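Local coordinates for brain-specific angiogenesis inhibitor 1-associated protein 2-like protein 2 (Mus musculus, PDB 3OK8) that binds phosphoinositides and, through its IMD (I-BAR) domain, induces planar or gently curved membrane structures, at residues M15-Y18 and K19-E23; S89-E92 and V93-Q96. All blocks are in the same frame, centred on the assembly; numbering follows the deposited sequence. Where two conformers were deposited one is given.

How the contacts relate
From the N terminus the chain runs into helix 5-66, where contact 1 joins 15-18 to 19-23, and then turns back into helix 71-147, where contact 2 joins 89-92 to 93-96. Each contact lies within one continuous stretch of helix, so neither closes a loop, and the two follow in series without nesting or crossing. The centres of contact 1 and contact 2 are about 36 Å apart, on opposite sides of the centre of the chain. The nearest atoms of contact 1 and contact 2 are about 25 Å apart. Both helices belong to the three-helix bundle of the I-BAR domain: contact 1 faces helices 71-147 and 153-217, whereas contact 2 faces helices 5-66 and 153-217.

Contact 1 (M15-Y18 and K19-E23)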
# COMPACT_ATOMS: atom_id res chain seq x y z
N MET A 15 -41.53 -0.19 11.91
CA MET A 15 -40.92 1.00 12.49
C MET A 15 -39.49 0.73 12.92
O MET A 15 -38.63 1.59 12.80
CB MET A 15 -41.76 1.49 13.66
CG MET A 15 -42.96 2.32 13.22
SD MET A 15 -42.43 3.93 12.62
CE MET A 15 -43.47 4.12 11.19
N ALA A 16 -39.24 -0.48 13.42
CA ALA A 16 -37.91 -0.91 13.81
C ALA A 16 -36.94 -0.88 12.62
O ALA A 16 -35.75 -0.68 12.79
CB ALA A 16 -37.97 -2.30 14.41
N ILE A 17 -37.48 -1.11 11.43
CA ILE A 17 -36.69 -1.17 10.21
C ILE A 17 -36.33 0.21 9.68
O ILE A 17 -35.17 0.48 9.36
CB ILE A 17 -37.41 -1.95 9.12
CG1 ILE A 17 -37.46 -3.43 9.49
CG2 ILE A 17 -36.72 -1.73 7.78
CD1 ILE A 17 -38.29 -4.27 8.54
N TYR A 18 -37.33 1.09 9.57
CA TYR A 18 -37.07 2.49 9.25
C TYR A 18 -36.12 3.13 10.26
O TYR A 18 -35.31 3.99 9.90
CB TYR A 18 -38.38 3.28 9.19
CG TYR A 18 -39.13 3.01 7.93
CD1 TYR A 18 -38.59 3.37 6.70
CD2 TYR A 18 -40.37 2.37 7.95
CE1 TYR A 18 -39.27 3.11 5.53
CE2 TYR A 18 -41.06 2.11 6.77
CZ TYR A 18 -40.50 2.49 5.57
OH TYR A 18 -41.14 2.24 4.39
N LYS A 19 -36.23 2.73 11.52
CA LYS A 19 -35.34 3.27 12.54
C LYS A 19 -33.93 2.67 12.46
O LYS A 19 -32.97 3.34 12.83
CB LYS A 19 -35.91 3.12 13.95
CG LYS A 19 -36.85 4.27 14.35
CD LYS A 19 -38.20 4.19 13.62
CE LYS A 19 -38.99 5.49 13.71
NZ LYS A 19 -39.52 5.74 15.08
N SER A 20 -33.81 1.44 11.97
CA SER A 20 -32.49 0.86 11.74
C SER A 20 -31.77 1.62 10.64
O SER A 20 -30.57 1.88 10.71
CB SER A 20 -32.58 -0.61 11.34
OG SER A 20 -32.62 -1.46 12.46
N ILE A 21 -32.52 1.98 9.61
CA ILE A 21 -31.96 2.70 8.48
C ILE A 21 -31.52 4.10 8.89
O ILE A 21 -30.45 4.55 8.53
CB ILE A 21 -32.96 2.77 7.30
CG1 ILE A 21 -33.25 1.37 6.75
CG2 ILE A 21 -32.46 3.71 6.21
CD1 ILE A 21 -34.35 1.35 5.69
N MET A 22 -32.36 4.79 9.65
CA MET A 22 -32.16 6.21 9.89
C MET A 22 -31.12 6.52 10.95
O MET A 22 -30.47 7.57 10.90
CB MET A 22 -33.50 6.87 10.26
CG MET A 22 -34.41 7.12 9.08
SD MET A 22 -36.12 7.51 9.53
CE MET A 22 -35.92 9.19 10.13
N GLU A 23 -30.97 5.63 11.93
CA GLU A 23 -30.12 5.93 13.07
C GLU A 23 -29.14 4.80 13.35
O GLU A 23 -28.60 4.69 14.44
CB GLU A 23 -30.95 6.29 14.31
CG GLU A 23 -31.82 5.19 14.88
CD GLU A 23 -32.68 5.70 16.04
OE1 GLU A 23 -33.91 5.84 15.85
OE2 GLU A 23 -32.11 5.98 17.12
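M22 runs alongside the carbonyl oxygen of Y18, one turn earlier. The chain leaves CA with CG beside the backbone N (chi1 -78°), and this choice carries its first atoms past that oxygen. M22 CB starts 3.4 Å from Y18 O. The next atom, M22 CG, lies at the same 3.4 Å from Y18 O, and SD follows at 3.6 Å from Y18 O. The rotation about CG-SD (chi3) then turns CE off the extended line, and M22 CE ends 5.2 Å from Y18 O. The oxygen beside this thioether is already engaged, because M22 N donates to Y18 O over 3.1 Å. One carbonyl is thus held by a backbone bond and flanked by methionine carbons and sulfur.

The preceding residues repeat the helical pattern. I21 N bonds to I17 O with an N-H...O angle of 154°, and the branch methyl I17 CG2 lies 4.4 Å from I21 CD1, the end of the longer arm. S20 N reaches A16 O at 3.0 Å, although it approaches from above the carbonyl plane. Farther round the helix, M15 and K19 pass each other at a slant; K19 CE comes nearest to M15 SD, at 3.9 Å, though the position of the lysine chain is less sure. Residues 21-23 form a wider, pi-type turn.

Within the bundle, this part of helix 5-66 packs against both of the other long helices. M15 packs on C121 and Y124 and M22 on I117 and K118 of helix 71-147, while the hydroxyl of Y18 hydrogen-bonds S120 there. I17 and Y18 rest on A178 of helix 153-217, and S20 touches E182 of the same helix.

Contact 2 (S89-E92 and V93-Q96); sequences SDLE and VVVQ
L91 and V95, a turn apart on helix 71-147, set their side chains slantwise to one another and meet where L91 CG comes to 4.2 Å from V95 CG2. The valine is turned so that CG1 stands anti to its own backbone N (chi1 -175°) and CG2 lies beside that N, pointing back toward the preceding turn. This second methyl therefore presses on the carbonyl as well as on the leucine: V95 CG2 is 3.0 Å from L91 O, a tight fit. The same oxygen accepts V95 N in an almost straight bond of 3.1 Å, with an N-H...O angle of 170° and the donor in the carbonyl plane.

V94 adopts the same rotation as V95 but stands a residue round the helix, and it meets the other part of L91. Its CG2 lies 4.4 Å from L91 CD1, so the leucine touches one valine through its branch point and the other through a methyl.

V93 lies off this apolar group, sending CG2 back to within 3.1 Å of S89 O. The backbone is kinked here, and V93 N makes just a weak bond to D90 O, with the place of the nitrogen less certain. Farther on, Q96 contributes its CB, 3.4 Å from E92 O.

The three apolar residues serve two neighbouring helices: L91 packs on F203 and V94 on T199 of helix 153-217, whereas V95 packs on L40 and F43 of helix 5-66. Apolar residues three and four apart that turn toward two partner helices are characteristic of long helical bundles such as the three-helix bundle of the I-BAR domain.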
# COMPACT_ATOMS: atom_id res chain seq x y z
N SER A 89 1.55 4.81 -10.31
CA SER A 89 0.58 5.34 -11.26
C SER A 89 -0.64 4.44 -11.29
O SER A 89 -1.77 4.90 -11.27
CB SER A 89 1.18 5.45 -12.65
OG SER A 89 2.38 6.20 -12.62
N ASP A 90 -0.36 3.13 -11.33
CA ASP A 90 -1.34 2.07 -11.36
C ASP A 90 -2.19 2.11 -10.12
O ASP A 90 -3.40 1.89 -10.17
CB ASP A 90 -0.64 0.72 -11.42
CG ASP A 90 -0.29 0.30 -12.83
OD1 ASP A 90 -0.70 1.01 -13.78
OD2 ASP A 90 0.39 -0.74 -12.99
N LEU A 91 -1.55 2.39 -8.98
CA LEU A 91 -2.27 2.32 -7.73
C LEU A 91 -3.13 3.56 -7.48
O LEU A 91 -4.20 3.45 -6.90
CB LEU A 91 -1.33 2.06 -6.55
CG LEU A 91 -2.11 1.86 -5.24
CD1 LEU A 91 -2.82 0.51 -5.23
CD2 LEU A 91 -1.21 2.01 -4.01
N GLU A 92 -2.67 4.73 -7.93
CA GLU A 92 -3.47 5.94 -7.74
C GLU A 92 -4.70 5.92 -8.67
O GLU A 92 -5.48 6.88 -8.71
CB GLU A 92 -2.63 7.21 -7.90
CG GLU A 92 -2.90 8.27 -6.81
CD GLU A 92 -1.69 9.15 -6.47
OE1 GLU A 92 -0.54 8.77 -6.81
OE2 GLU A 92 -1.89 10.21 -5.85
N VAL A 93 -4.88 4.81 -9.39
CA VAL A 93 -6.10 4.59 -10.17
C VAL A 93 -7.17 3.97 -9.29
O VAL A 93 -8.30 4.44 -9.25
CB VAL A 93 -5.86 3.66 -11.37
CG1 VAL A 93 -7.13 3.55 -12.20
CG2 VAL A 93 -4.67 4.15 -12.21
N VAL A 94 -6.79 2.91 -8.60
CA VAL A 94 -7.63 2.27 -7.59
C VAL A 94 -8.04 3.26 -6.49
O VAL A 94 -9.19 3.28 -6.04
CB VAL A 94 -6.86 1.12 -6.94
CG1 VAL A 94 -7.74 0.33 -5.99
CG2 VAL A 94 -6.24 0.23 -8.02
N VAL A 95 -7.07 4.06 -6.04
CA VAL A 95 -7.30 5.09 -5.04
C VAL A 95 -8.31 6.12 -5.54
O VAL A 95 -9.08 6.69 -4.75
CB VAL A 95 -5.99 5.85 -4.67
CG1 VAL A 95 -6.24 6.83 -3.55
CG2 VAL A 95 -4.88 4.87 -4.29
N GLN A 96 -8.31 6.36 -6.84
CA GLN A 96 -9.22 7.37 -7.39
C GLN A 96 -10.62 6.81 -7.60
O GLN A 96 -11.60 7.55 -7.55
CB GLN A 96 -8.66 7.97 -8.68
CG GLN A 96 -9.11 9.41 -8.90
CD GLN A 96 -8.82 10.34 -7.71
OE1 GLN A 96 -9.47 11.37 -7.55
NE2 GLN A 96 -7.84 9.96 -6.87